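Local coordinates for protein beta-lactamase (Serratia marcescens, PDB 5GWA) that probably hydrolyses the ring of beta-lactam antibiotics as an extended-spectrum class A enzyme, and is inhibited by avibactam, at residues 152-157 / 226-231; 111-116 / 145-150; 156-161 / 250-255; 199-204 / 216-221. One frame throughout, in Å; residues are numbered along the deposited sequence. Where two conformers were deposited one is given.

Overall arrangement
Following the chain from the N terminus, interaction 2 closes first, bringing the start of helix 113-123 to helix 147-151 across 28 intervening residues. The chain then enters 152-161, from which interactions 1 and 3 both start; they share Val156 and Gln157. Interaction 1 reaches strand 227-237 and interaction 3 the end of strand 243-253, its neighbour in the five-stranded sheet, so the two spans overlap in a staggered way. Interaction 4, a short closure between 199-204 and 216-221, falls within both spans and belongs to an edge strand, 212-218. Interactions 2 and 4, with centres about 17 Å apart, do not touch, yet both hold the same avibactam molecule.

Interaction 1: 152-157 / 226-231; sequences KAWNVQ and ITAATN. With NA (sodium ion), chain Q; NA (sodium ion), chain X; NA (sodium ion), chain B.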
loop_
_atom_site.group_PDB
_atom_site.type_symbol
_atom_site.label_atom_id
_atom_site.label_comp_id
_atom_site.label_asym_id
_atom_site.label_seq_id
_atom_site.Cartn_x
_atom_site.Cartn_y
_atom_site.Cartn_z
ATOM N N LYS A 152 12.068 2.619 -3.957
ATOM C CA LYS A 152 13.028 1.932 -4.843
ATOM C C LYS A 152 14.185 1.309 -4.093
ATOM O O LYS A 152 14.852 0.398 -4.625
ATOM C CB LYS A 152 13.569 2.872 -5.898
ATOM C CG LYS A 152 12.619 3.030 -7.069
ATOM C CD LYS A 152 13.261 3.769 -8.194
ATOM C CE LYS A 152 12.467 3.590 -9.474
ATOM N NZ LYS A 152 11.047 3.971 -9.316
ATOM N N ALA A 153 14.465 1.802 -2.889
ATOM C CA ALA A 153 15.611 1.335 -2.137
ATOM C C ALA A 153 15.570 1.726 -0.668
ATOM O O ALA A 153 15.254 2.859 -0.309
ATOM C CB ALA A 153 16.891 1.846 -2.783
ATOM N N TRP A 154 15.984 0.797 0.174
ATOM C CA TRP A 154 15.858 0.930 1.597
ATOM C C TRP A 154 16.456 2.213 2.134
ATOM O O TRP A 154 15.840 2.869 2.924
ATOM C CB TRP A 154 16.512 -0.270 2.281
ATOM C CG TRP A 154 16.550 -0.168 3.754
ATOM C CD1 TRP A 154 17.628 0.196 4.522
ATOM C CD2 TRP A 154 15.473 -0.400 4.669
ATOM N NE1 TRP A 154 17.299 0.163 5.843
ATOM C CE2 TRP A 154 15.976 -0.178 5.967
ATOM C CE3 TRP A 154 14.149 -0.830 4.528
ATOM C CZ2 TRP A 154 15.202 -0.354 7.108
ATOM C CZ3 TRP A 154 13.368 -0.963 5.663
ATOM C CH2 TRP A 154 13.902 -0.738 6.940
ATOM N N ASN A 155 17.625 2.637 1.667
ATOM C CA ASN A 155 18.337 3.753 2.264
ATOM C C ASN A 155 17.720 5.128 1.938
ATOM O O ASN A 155 17.969 6.125 2.620
ATOM C CB ASN A 155 19.793 3.714 1.792
ATOM C CG ASN A 155 20.543 4.964 2.145
ATOM O OD1 ASN A 155 20.826 5.219 3.317
ATOM N ND2 ASN A 155 20.799 5.794 1.145
ATOM N N VAL A 156 16.933 5.196 0.870
ATOM C CA VAL A 156 16.498 6.497 0.364
ATOM C C VAL A 156 15.658 7.266 1.401
ATOM O O VAL A 156 15.734 8.498 1.507
ATOM C CB VAL A 156 15.718 6.361 -0.947
ATOM C CG1 VAL A 156 15.210 7.716 -1.406
ATOM C CG2 VAL A 156 16.583 5.712 -2.030
ATOM N N GLN A 157 14.929 6.538 2.230
ATOM C CA GLN A 157 14.148 7.171 3.313
ATOM C C GLN A 157 14.972 8.031 4.274
ATOM O O GLN A 157 14.469 8.973 4.841
ATOM C CB GLN A 157 13.349 6.140 4.128
ATOM C CG GLN A 157 14.207 5.132 4.883
ATOM C CD GLN A 157 13.395 3.975 5.403
ATOM O OE1 GLN A 157 12.490 4.161 6.228
ATOM N NE2 GLN A 157 13.844 2.768 5.095
ATOM N N ILE A 226 14.863 -4.769 11.474
ATOM C CA ILE A 226 14.843 -3.345 11.859
ATOM C C ILE A 226 13.726 -2.584 11.131
ATOM O O ILE A 226 13.664 -2.587 9.915
ATOM C CB ILE A 226 16.183 -2.690 11.505
ATOM C CG1 ILE A 226 17.317 -3.474 12.161
ATOM C CG2 ILE A 226 16.221 -1.231 11.935
ATOM C CD1 ILE A 226 17.265 -3.425 13.668
ATOM N N THR A 227 12.879 -1.918 11.907
ATOM C CA THR A 227 11.909 -0.989 11.369
ATOM C C THR A 227 12.485 0.454 11.480
ATOM O O THR A 227 12.585 1.019 12.569
ATOM C CB THR A 227 10.600 -1.121 12.115
ATOM O OG1 THR A 227 10.148 -2.507 12.052
ATOM C CG2 THR A 227 9.561 -0.266 11.463
ATOM N N ALA A 228 12.796 1.022 10.323
ATOM C CA ALA A 228 13.471 2.317 10.276
ATOM C C ALA A 228 12.706 3.435 10.968
ATOM O O ALA A 228 13.310 4.305 11.568
ATOM C CB ALA A 228 13.755 2.714 8.855
ATOM N N ALA A 229 11.387 3.476 10.764
ATOM C CA ALA A 229 10.571 4.609 11.212
ATOM C C ALA A 229 9.167 4.200 11.643
ATOM O O ALA A 229 8.480 3.482 10.929
ATOM C CB ALA A 229 10.484 5.661 10.127
ATOM N N THR A 230 8.787 4.645 12.833
ATOM C CA THR A 230 7.393 4.614 13.289
ATOM C C THR A 230 7.184 5.945 14.019
ATOM O O THR A 230 7.710 6.191 15.106
ATOM C CB THR A 230 7.147 3.443 14.265
ATOM O OG1 THR A 230 7.609 2.232 13.678
ATOM C CG2 THR A 230 5.674 3.291 14.586
ATOM N N ASN A 231 6.427 6.849 13.372
ATOM C CA ASN A 231 6.413 8.242 13.753
ATOM C C ASN A 231 4.974 8.751 13.907
ATOM O O ASN A 231 4.070 8.260 13.221
ATOM C CB ASN A 231 7.039 9.100 12.638
ATOM C CG ASN A 231 8.426 8.613 12.196
ATOM O OD1 ASN A 231 9.227 8.107 13.011
ATOM N ND2 ASN A 231 8.801 9.008 10.969
HETATM NA NA NA Q . 13.524 4.016 1.533
HETATM NA NA NA X . 6.564 1.297 10.961
HETATM NA NA NA B . 11.137 -4.176 14.007
HETATM O O HOH W 1 11.131 3.247 2.672
HETATM O O HOH W 2 9.750 -6.352 13.568
#
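Trp154 and Gln157, on the omega loop of this class A fold, lean on the methyl group of Ala228 and the carbonyl of Ile226, where strand 227-237 begins. These are van der Waals contacts with one apolar pair: CZ2 of the Trp154 indole lies 3.8 Å from Ala228 CB. The neighbouring CH2 is 3.5 Å from Ile226 O, and both partners approach the ring obliquely. CG of Trp154 stands opposite its own backbone N (chi1 175°), which carries the six-membered ring across to the strand. Beside it, Gln157 OE1 sits 3.3 Å from the same Ala228 methyl.

Polar bonds hold the Gln157 amide. Its NE2 gives a nearly straight bond to Trp154 O at 3.0 Å (166°), which holds the amide nitrogen over the centre of one face of the indole; OE1 accepts from Gln46 NE2.

Sodium ions border both segments. One is bound by Ala153 O at 2.8 Å and Trp154 O at 2.9 Å, with Met150 O and a water, and thus ties the loop to the end of helix 147-151. On the strand, Ala229 O meets a second ion at 2.9 Å. Thr227, whose CB points away from the loop, offers OG1 to a third ion at 2.8 Å, completed by Gly225 O, Glu255 O and a water.

Behind the loop, Val156 and Gln157 pack on Met150. Strand 227-237 runs between its sheet partners, bonded through Ala228 to Asp252 of strand 243-253 and through Asn231 to Gly217 of strand 212-218.

Interaction 2: 111-116 / 145-150; sequences SDNNGC and ATEEEM. With NA (sodium ion), chain Q; NXL ((2S,5R)-1-formyl-5-[(sulfooxy)amino]piperidine-2-carboxamide), chain C.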
loop_
_atom_site.group_PDB
_atom_site.type_symbol
_atom_site.label_atom_id
_atom_site.label_comp_id
_atom_site.label_asym_id
_atom_site.label_seq_id
_atom_site.Cartn_x
_atom_site.Cartn_y
_atom_site.Cartn_z
ATOM N N SER A 111 -2.892 9.439 4.273
ATOM C CA SER A 111 -1.505 9.176 3.893
ATOM C C SER A 111 -1.328 8.540 2.533
ATOM O O SER A 111 -0.398 7.765 2.322
ATOM C CB SER A 111 -0.804 8.356 4.957
ATOM O OG SER A 111 0.574 8.733 5.034
ATOM N N ASP A 112 -2.166 8.883 1.563
ATOM C CA ASP A 112 -1.962 8.350 0.225
ATOM C C ASP A 112 -0.602 8.656 -0.368
ATOM O O ASP A 112 -0.154 9.825 -0.390
ATOM C CB ASP A 112 -3.045 8.888 -0.705
ATOM C CG ASP A 112 -3.166 8.077 -1.951
ATOM O OD1 ASP A 112 -2.373 8.262 -2.856
ATOM O OD2 ASP A 112 -4.088 7.256 -2.020
ATOM N N ASN A 113 0.090 7.645 -0.877
ATOM C CA ASN A 113 1.420 7.876 -1.468
ATOM C C ASN A 113 1.349 8.423 -2.881
ATOM O O ASN A 113 2.237 9.184 -3.284
ATOM C CB ASN A 113 2.250 6.609 -1.428
ATOM C CG ASN A 113 2.835 6.334 -0.055
ATOM O OD1 ASN A 113 3.007 7.224 0.747
ATOM N ND2 ASN A 113 3.206 5.082 0.185
ATOM N N ASN A 114 0.347 8.015 -3.665
ATOM C CA ASN A 114 0.191 8.552 -5.017
ATOM C C ASN A 114 -0.192 10.020 -4.972
ATOM O O ASN A 114 0.341 10.833 -5.737
ATOM C CB ASN A 114 -0.822 7.739 -5.801
ATOM C CG ASN A 114 -0.270 6.405 -6.247
ATOM O OD1 ASN A 114 0.871 6.311 -6.727
ATOM N ND2 ASN A 114 -1.042 5.366 -6.033
ATOM N N GLY A 115 -1.100 10.371 -4.059
ATOM C CA GLY A 115 -1.500 11.773 -3.894
ATOM C C GLY A 115 -0.301 12.631 -3.516
ATOM O O GLY A 115 -0.092 13.754 -4.040
ATOM N N CYS A 116 0.562 12.102 -2.663
ATOM C CA CYS A 116 1.787 12.774 -2.271
ATOM C C CYS A 116 2.632 13.126 -3.514
ATOM O O CYS A 116 3.006 14.277 -3.740
ATOM C CB CYS A 116 2.577 11.879 -1.322
ATOM S SG CYS A 116 4.221 12.467 -0.894
ATOM N N ALA A 145 13.365 13.185 -1.466
ATOM C CA ALA A 145 12.903 12.034 -2.257
ATOM C C ALA A 145 11.395 11.920 -2.185
ATOM O O ALA A 145 10.802 12.052 -1.133
ATOM C CB ALA A 145 13.490 10.749 -1.753
ATOM N N THR A 146 10.802 11.582 -3.305
ATOM C CA THR A 146 9.368 11.342 -3.389
ATOM C C THR A 146 9.058 9.964 -2.813
ATOM O O THR A 146 9.961 9.213 -2.464
ATOM C CB THR A 146 8.890 11.331 -4.845
ATOM O OG1 THR A 146 9.566 10.281 -5.545
ATOM C CG2 THR A 146 9.148 12.659 -5.533
ATOM N N GLU A 147 7.780 9.631 -2.713
ATOM C CA GLU A 147 7.425 8.302 -2.248
ATOM C C GLU A 147 7.904 7.233 -3.200
ATOM O O GLU A 147 8.425 6.211 -2.749
ATOM C CB GLU A 147 5.908 8.182 -2.009
ATOM C CG GLU A 147 5.474 8.914 -0.744
ATOM C CD GLU A 147 5.861 8.222 0.541
ATOM O OE1 GLU A 147 6.216 7.015 0.512
ATOM O OE2 GLU A 147 5.738 8.822 1.649
ATOM N N GLU A 148 7.754 7.461 -4.486
ATOM C CA GLU A 148 8.225 6.476 -5.480
ATOM C C GLU A 148 9.720 6.246 -5.334
ATOM O O GLU A 148 10.175 5.102 -5.298
ATOM C CB GLU A 148 7.888 6.963 -6.855
ATOM C CG GLU A 148 8.485 6.146 -7.989
ATOM C CD GLU A 148 8.079 6.682 -9.354
ATOM O OE1 GLU A 148 7.592 7.831 -9.437
ATOM O OE2 GLU A 148 8.309 5.977 -10.364
ATOM N N GLU A 149 10.457 7.335 -5.131
ATOM C CA GLU A 149 11.890 7.235 -4.951
ATOM C C GLU A 149 12.273 6.477 -3.674
ATOM O O GLU A 149 13.205 5.659 -3.659
ATOM C CB GLU A 149 12.512 8.637 -4.985
ATOM C CG GLU A 149 12.511 9.273 -6.347
ATOM C CD GLU A 149 13.034 10.691 -6.369
ATOM O OE1 GLU A 149 12.786 11.468 -5.419
ATOM O OE2 GLU A 149 13.502 11.123 -7.446
ATOM N N MET A 150 11.518 6.660 -2.592
ATOM C CA MET A 150 11.793 5.950 -1.355
ATOM C C MET A 150 11.543 4.442 -1.492
ATOM O O MET A 150 12.137 3.635 -0.794
ATOM C CB MET A 150 10.945 6.521 -0.198
ATOM C CG MET A 150 11.497 7.824 0.344
ATOM S SD MET A 150 10.819 8.213 1.963
ATOM C CE MET A 150 9.197 8.721 1.471
HETATM NA NA NA Q . 13.524 4.016 1.533
HETATM O OAC NXL C . 4.884 6.843 6.088
HETATM C CAN NXL C . 4.039 6.872 5.200
HETATM N N NXL C . 3.643 5.875 4.544
HETATM C CAJ NXL C . 2.440 5.929 3.740
HETATM C CA NXL C . 4.305 4.590 4.723
HETATM C C NXL C . 5.024 4.069 3.526
HETATM O O NXL C . 4.934 4.609 2.439
HETATM N NAA NXL C . 5.644 2.900 3.709
HETATM C CB NXL C . 3.290 3.584 5.200
HETATM C CAH NXL C . 2.008 3.606 4.402
HETATM C CAO NXL C . 1.406 5.003 4.334
HETATM N NAK NXL C . 0.852 5.553 5.589
HETATM O OAL NXL C . 1.316 5.043 6.711
HETATM S SAR NXL C . 1.176 5.944 7.942
HETATM O OAD NXL C . -0.018 5.471 8.569
HETATM O OAE NXL C . 2.169 5.815 8.950
HETATM O OAG NXL C . 1.412 7.447 7.352
HETATM O O HOH W 1 11.131 3.247 2.672
#
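Asn113 and Glu147 lay their flat ends one over the other: amide and carboxylate planes are only 18° apart, while the two side chains cross at about a right angle. Asn113 OD1 lies 3.0 Å from Glu147 CD, nearly the same distance from both carboxylate oxygens. All three oxygens are acceptors, so this is a stacked polar contact without a hydrogen bond between the pair; Asn113 OD1 takes its hydrogen bond from Lys50 NZ instead. Glu147 reaches this place through a bend at chi2 (-74°), with its CG also 3.8 Å from Cys116 SG.

The other end of the amide serves the pocket. Asn113 ND2 donates to the carboxamide O of avibactam at 2.9 Å (163°), and Ser111 OG donates to the sulfate oxygen OAG at 2.8 Å. Ser111, Asp112 and Asn113 are the SDN motif of class A beta-lactamases, and its asparagine meets the omega-loop glutamate.

Both helix starts are capped. Asp112 OD1 accepts from Gly115 N at 2.7 Å; Thr146 and Glu149 form a capping box, in which Thr146 OG1 accepts from Glu149 N at 3.1 Å and Thr146 N in return donates to Glu149 OE1.

Asp117 of helix 113-123 binds the backbone N atoms of Glu147 and Glu148, linking the start of helix 147-151 to helix 113-123. Helix 49-63 packs against both, with Lys50 and Leu53 at Cys116 and Tyr49 at Glu147 and Met150.

Interaction 3: 156-161 / 250-255; sequences VQYTNW and VSDSSE. With NA (sodium ion), chain B.
Tyr158 of the omega loop reaches Asp252 at a G1 beta bulge, and one phenol-carboxylate bond makes the contact. Tyr158 OH donates to Asp252 OD1 over 2.6 Å, a short bond. The side chains come from opposite directions, and the oxygen is met on its syn side, 19° out of the carboxylate plane. OD1 lies close to the ring plane at the phenol edge, 3.5 Å from Tyr158 CE1, but the carboxylate as a whole is turned 52° against the ring.

The next shell fixes both partners. The bulge sets Asp252 and Ser253 together against Thr227 of the next strand, and Asp252 takes left-handed backbone angles, turning the chain at a corner of the strand. The methyl of Ala228, on strand 227-237, touches both Tyr158 and Asp252, lying beside the bond between them.

On the loop, a turn holds the backbone of Tyr158. Val156 O accepts twice from Thr159, from N at 2.9 Å and from OG1 at 2.7 Å. Asn160 then pins the loop back upon the chain just before helix 147-151, its side chain bonding to Lys144 N and Ala145 O. The indole of Trp161 points an edge at Tyr158 O.

Beyond the bulge, Ser253 bonds to Asn260 of helix 257-276, placing the contact at the junction of loop, sheet and C-terminal helix. Asn260 also bonds, through its ND2, to Glu255 O. The segment finishes in an ST turn, in which Ser253 OG accepts from Glu255 N at 3.0 Å.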
loop_
_atom_site.group_PDB
_atom_site.type_symbol
_atom_site.label_atom_id
_atom_site.label_comp_id
_atom_site.label_asym_id
_atom_site.label_seq_id
_atom_site.Cartn_x
_atom_site.Cartn_y
_atom_site.Cartn_z
ATOM N N VAL A 156 16.933 5.196 0.870
ATOM C CA VAL A 156 16.498 6.497 0.364
ATOM C C VAL A 156 15.658 7.266 1.401
ATOM O O VAL A 156 15.734 8.498 1.507
ATOM C CB VAL A 156 15.718 6.361 -0.947
ATOM C CG1 VAL A 156 15.210 7.716 -1.406
ATOM C CG2 VAL A 156 16.583 5.712 -2.030
ATOM N N GLN A 157 14.929 6.538 2.230
ATOM C CA GLN A 157 14.148 7.171 3.313
ATOM C C GLN A 157 14.972 8.031 4.274
ATOM O O GLN A 157 14.469 8.973 4.841
ATOM C CB GLN A 157 13.349 6.140 4.128
ATOM C CG GLN A 157 14.207 5.132 4.883
ATOM C CD GLN A 157 13.395 3.975 5.403
ATOM O OE1 GLN A 157 12.490 4.161 6.228
ATOM N NE2 GLN A 157 13.844 2.768 5.095
ATOM N N TYR A 158 16.242 7.676 4.499
ATOM C CA TYR A 158 17.051 8.426 5.420
ATOM C C TYR A 158 17.445 9.802 4.838
ATOM O O TYR A 158 17.888 10.682 5.589
ATOM C CB TYR A 158 18.292 7.620 5.875
ATOM C CG TYR A 158 17.960 6.386 6.692
ATOM C CD1 TYR A 158 17.850 6.455 8.068
ATOM C CD2 TYR A 158 17.783 5.164 6.071
ATOM C CE1 TYR A 158 17.562 5.315 8.827
ATOM C CE2 TYR A 158 17.487 4.034 6.798
ATOM C CZ TYR A 158 17.359 4.128 8.175
ATOM O OH TYR A 158 17.098 2.987 8.888
ATOM N N THR A 159 17.284 9.994 3.522
ATOM C CA THR A 159 17.551 11.307 2.948
ATOM C C THR A 159 16.468 12.320 3.239
ATOM O O THR A 159 16.672 13.530 3.082
ATOM C CB THR A 159 17.829 11.266 1.434
ATOM O OG1 THR A 159 16.643 10.922 0.704
ATOM C CG2 THR A 159 18.906 10.268 1.123
ATOM N N ASN A 160 15.288 11.827 3.602
ATOM C CA ASN A 160 14.191 12.664 4.058
ATOM C C ASN A 160 14.180 12.666 5.586
ATOM O O ASN A 160 13.474 11.881 6.220
ATOM C CB ASN A 160 12.855 12.126 3.577
ATOM C CG ASN A 160 12.636 12.306 2.104
ATOM O OD1 ASN A 160 13.019 13.311 1.517
ATOM N ND2 ASN A 160 11.952 11.378 1.510
ATOM N N TRP A 161 15.018 13.506 6.176
ATOM C CA TRP A 161 15.266 13.446 7.613
ATOM C C TRP A 161 14.910 14.729 8.315
ATOM O O TRP A 161 14.772 15.794 7.682
ATOM C CB TRP A 161 16.738 13.098 7.901
ATOM C CG TRP A 161 17.761 14.071 7.307
ATOM C CD1 TRP A 161 18.563 13.845 6.225
ATOM C CD2 TRP A 161 18.196 15.319 7.868
ATOM N NE1 TRP A 161 19.371 14.946 5.998
ATOM C CE2 TRP A 161 19.193 15.843 7.015
ATOM C CE3 TRP A 161 17.843 16.045 9.000
ATOM C CZ2 TRP A 161 19.785 17.089 7.239
ATOM C CZ3 TRP A 161 18.464 17.270 9.225
ATOM C CH2 TRP A 161 19.424 17.760 8.345
ATOM N N VAL A 250 10.152 6.970 16.428
ATOM C CA VAL A 250 10.767 5.719 16.870
ATOM C C VAL A 250 11.535 5.131 15.705
ATOM O O VAL A 250 10.944 4.696 14.705
ATOM C CB VAL A 250 9.687 4.719 17.363
ATOM C CG1 VAL A 250 10.341 3.427 17.827
ATOM C CG2 VAL A 250 8.822 5.327 18.448
ATOM N N SER A 251 12.876 5.212 15.756
ATOM C CA SER A 251 13.674 4.872 14.593
ATOM C C SER A 251 14.571 3.668 14.820
ATOM O O SER A 251 14.896 3.354 15.947
ATOM C CB SER A 251 14.479 6.084 14.087
ATOM O OG SER A 251 15.583 6.366 14.938
ATOM N N ASP A 252 14.950 3.033 13.714
ATOM C CA ASP A 252 15.855 1.889 13.701
ATOM C C ASP A 252 15.571 0.897 14.810
ATOM O O ASP A 252 16.390 0.624 15.684
ATOM C CB ASP A 252 17.292 2.391 13.714
ATOM C CG ASP A 252 17.639 3.150 12.453
ATOM O OD1 ASP A 252 16.895 3.040 11.452
ATOM O OD2 ASP A 252 18.723 3.785 12.439
ATOM N N SER A 253 14.301 0.496 14.871
ATOM C CA SER A 253 13.815 -0.270 15.974
ATOM C C SER A 253 13.830 -1.769 15.714
ATOM O O SER A 253 13.415 -2.242 14.665
ATOM C CB SER A 253 12.388 0.156 16.292
ATOM O OG SER A 253 11.855 -0.590 17.369
ATOM N N SER A 254 14.354 -2.470 16.706
ATOM C CA SER A 254 14.252 -3.920 16.773
ATOM C C SER A 254 12.967 -4.400 17.396
ATOM O O SER A 254 12.741 -5.616 17.475
ATOM C CB SER A 254 15.470 -4.465 17.545
ATOM O OG SER A 254 16.615 -4.344 16.724
ATOM N N GLU A 255 12.129 -3.492 17.875
ATOM C CA GLU A 255 10.879 -3.866 18.545
ATOM C C GLU A 255 9.760 -4.100 17.535
ATOM O O GLU A 255 9.800 -3.634 16.410
ATOM C CB GLU A 255 10.419 -2.804 19.508
ATOM C CG GLU A 255 11.440 -2.363 20.534
ATOM C CD GLU A 255 11.614 -3.296 21.722
ATOM O OE1 GLU A 255 10.855 -4.277 21.855
ATOM O OE2 GLU A 255 12.534 -3.051 22.541
HETATM NA NA NA B . 11.137 -4.176 14.007
HETATM O O HOH W 2 9.750 -6.352 13.568
#

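Interaction 4: 199-204 / 216-221; sequences PKRLKG and TGSSDT. With NXL ((2S,5R)-1-formyl-5-[(sulfooxy)amino]piperidine-2-carboxamide), chain C.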
loop_
_atom_site.group_PDB
_atom_site.type_symbol
_atom_site.label_atom_id
_atom_site.label_comp_id
_atom_site.label_asym_id
_atom_site.label_seq_id
_atom_site.Cartn_x
_atom_site.Cartn_y
_atom_site.Cartn_z
ATOM N N PRO A 199 -4.150 5.581 15.025
ATOM C CA PRO A 199 -4.970 5.971 16.157
ATOM C C PRO A 199 -4.454 5.453 17.500
ATOM O O PRO A 199 -4.899 5.934 18.533
ATOM C CB PRO A 199 -6.315 5.311 15.827
ATOM C CG PRO A 199 -5.919 4.099 15.033
ATOM C CD PRO A 199 -4.844 4.635 14.137
ATOM N N LYS A 200 -3.508 4.507 17.480
ATOM C CA LYS A 200 -2.847 4.060 18.718
ATOM C C LYS A 200 -1.429 4.605 18.874
ATOM O O LYS A 200 -0.687 4.126 19.713
ATOM C CB LYS A 200 -2.853 2.527 18.815
ATOM C CG LYS A 200 -4.256 1.930 18.680
ATOM C CD LYS A 200 -5.237 2.545 19.666
ATOM C CE LYS A 200 -6.109 1.494 20.338
ATOM N NZ LYS A 200 -7.243 1.101 19.462
ATOM N N ARG A 201 -1.183 5.771 18.259
ATOM C CA ARG A 201 0.092 6.481 18.414
ATOM C C ARG A 201 -0.097 7.662 19.342
ATOM O O ARG A 201 -0.415 7.448 20.491
ATOM C CB ARG A 201 0.697 6.797 17.033
ATOM C CG ARG A 201 0.971 5.541 16.222
ATOM C CD ARG A 201 1.714 5.782 14.923
ATOM N NE ARG A 201 1.804 4.561 14.126
ATOM C CZ ARG A 201 2.540 4.428 13.026
ATOM N NH1 ARG A 201 3.256 5.434 12.560
ATOM N NH2 ARG A 201 2.517 3.301 12.364
ATOM N N LEU A 202 0.073 8.918 18.909
ATOM C CA LEU A 202 -0.127 10.017 19.824
ATOM C C LEU A 202 -1.445 9.950 20.570
ATOM O O LEU A 202 -1.497 10.258 21.755
ATOM C CB LEU A 202 -0.007 11.391 19.154
ATOM C CG LEU A 202 1.384 11.775 18.625
ATOM C CD1 LEU A 202 1.317 12.994 17.768
ATOM C CD2 LEU A 202 2.387 12.004 19.768
ATOM N N LYS A 203 -2.525 9.622 19.864
ATOM C CA LYS A 203 -3.878 9.551 20.412
ATOM C C LYS A 203 -4.119 8.352 21.342
ATOM O O LYS A 203 -5.131 8.282 22.009
ATOM C CB LYS A 203 -4.882 9.495 19.256
ATOM C CG LYS A 203 -5.023 10.810 18.476
ATOM C CD LYS A 203 -5.822 10.612 17.200
ATOM C CE LYS A 203 -7.274 10.279 17.489
ATOM N NZ LYS A 203 -8.004 11.468 17.995
ATOM N N GLY A 204 -3.210 7.382 21.363
ATOM C CA GLY A 204 -3.564 6.047 21.832
ATOM C C GLY A 204 -4.066 5.960 23.259
ATOM O O GLY A 204 -4.946 5.128 23.563
ATOM N N THR A 216 1.044 10.851 10.559
ATOM C CA THR A 216 1.839 9.685 10.957
ATOM C C THR A 216 2.893 9.378 9.883
ATOM O O THR A 216 2.867 9.899 8.754
ATOM C CB THR A 216 0.888 8.469 11.078
ATOM O OG1 THR A 216 0.110 8.395 9.896
ATOM C CG2 THR A 216 -0.015 8.628 12.252
ATOM N N GLY A 217 3.809 8.462 10.201
ATOM C CA GLY A 217 4.666 7.864 9.160
ATOM C C GLY A 217 5.164 6.524 9.628
ATOM O O GLY A 217 5.354 6.332 10.850
ATOM N N SER A 218 5.427 5.658 8.663
ATOM C CA SER A 218 5.864 4.285 8.976
ATOM C C SER A 218 6.828 3.839 7.882
ATOM O O SER A 218 6.705 4.255 6.729
ATOM C CB SER A 218 4.649 3.367 9.045
ATOM O OG SER A 218 3.657 3.817 9.952
ATOM N N SER A 219 7.818 3.041 8.248
ATOM C CA SER A 219 8.572 2.296 7.253
ATOM C C SER A 219 8.197 0.823 7.301
ATOM O O SER A 219 7.611 0.363 8.264
ATOM C CB SER A 219 10.078 2.414 7.493
ATOM O OG SER A 219 10.420 1.733 8.674
ATOM N N ASP A 220 8.790 0.068 6.396
ATOM C CA ASP A 220 8.730 -1.371 6.519
ATOM C C ASP A 220 9.875 -1.828 7.444
ATOM O O ASP A 220 10.572 -1.015 8.077
ATOM C CB ASP A 220 8.842 -2.034 5.137
ATOM C CG ASP A 220 7.911 -3.255 4.984
ATOM O OD1 ASP A 220 8.236 -4.312 5.569
ATOM O OD2 ASP A 220 6.918 -3.188 4.193
ATOM N N THR A 221 10.002 -3.145 7.562
ATOM C CA THR A 221 11.052 -3.774 8.348
ATOM C C THR A 221 11.966 -4.502 7.374
ATOM O O THR A 221 11.532 -4.912 6.287
ATOM C CB THR A 221 10.429 -4.744 9.369
ATOM O OG1 THR A 221 9.432 -4.052 10.137
ATOM C CG2 THR A 221 11.456 -5.327 10.298
HETATM O OAC NXL C . 4.884 6.843 6.088
HETATM C CAN NXL C . 4.039 6.872 5.200
HETATM N N NXL C . 3.643 5.875 4.544
HETATM C CAJ NXL C . 2.440 5.929 3.740
HETATM C CA NXL C . 4.305 4.590 4.723
HETATM C C NXL C . 5.024 4.069 3.526
HETATM O O NXL C . 4.934 4.609 2.439
HETATM N NAA NXL C . 5.644 2.900 3.709
HETATM C CB NXL C . 3.290 3.584 5.200
HETATM C CAH NXL C . 2.008 3.606 4.402
HETATM C CAO NXL C . 1.406 5.003 4.334
HETATM N NAK NXL C . 0.852 5.553 5.589
HETATM O OAL NXL C . 1.316 5.043 6.711
HETATM S SAR NXL C . 1.176 5.944 7.942
HETATM O OAD NXL C . -0.018 5.471 8.569
HETATM O OAE NXL C . 2.169 5.815 8.950
HETATM O OAG NXL C . 1.412 7.447 7.352
#
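Arg201, which opens a type I turn closed by the bond from Gly204 N to Arg201 O, has its CA 8.3 Å from that of Thr216 on strand 212-218, and its side chain spans the gap. The arginine side chain is stretched out as far as NE, which delivers the guanidinium edge-on to the strand. NH2 donates to Ser218 OG at 2.7 Å (151°). NH1 reaches Gly217 O at 2.9 Å, bent at the hydrogen (135°) and 58° out of the carbonyl plane; a further NH1 bond to Ser218 OG is weak. Both acceptors lie near the guanidinium plane, so together they fix the plane of the group, and Glu261 takes the NE hydrogen.

Ser218 relays this grip to the inhibitor. Its OG accepts from Arg201 and donates to sulfate oxygen OAE of avibactam at 2.7 Å, while Ser218 N bonds to OAC at 2.9 Å. The positive charge, with NH1 3.8 Å from OAE, would probably strengthen the hold on the sulfate. Thr216 OG1, whose main partner is Thr197, adds a weak contact to OAG. Thr216 and Gly217 belong to the KTG motif.

Asn231 O of strand 227-237 accepts from Arg201 NH1, so the arginine is tied to the strand next to 212-218 as well. Helix 257-276 packs behind through Ile264, and Asn82 of the second subunit touches Ser218.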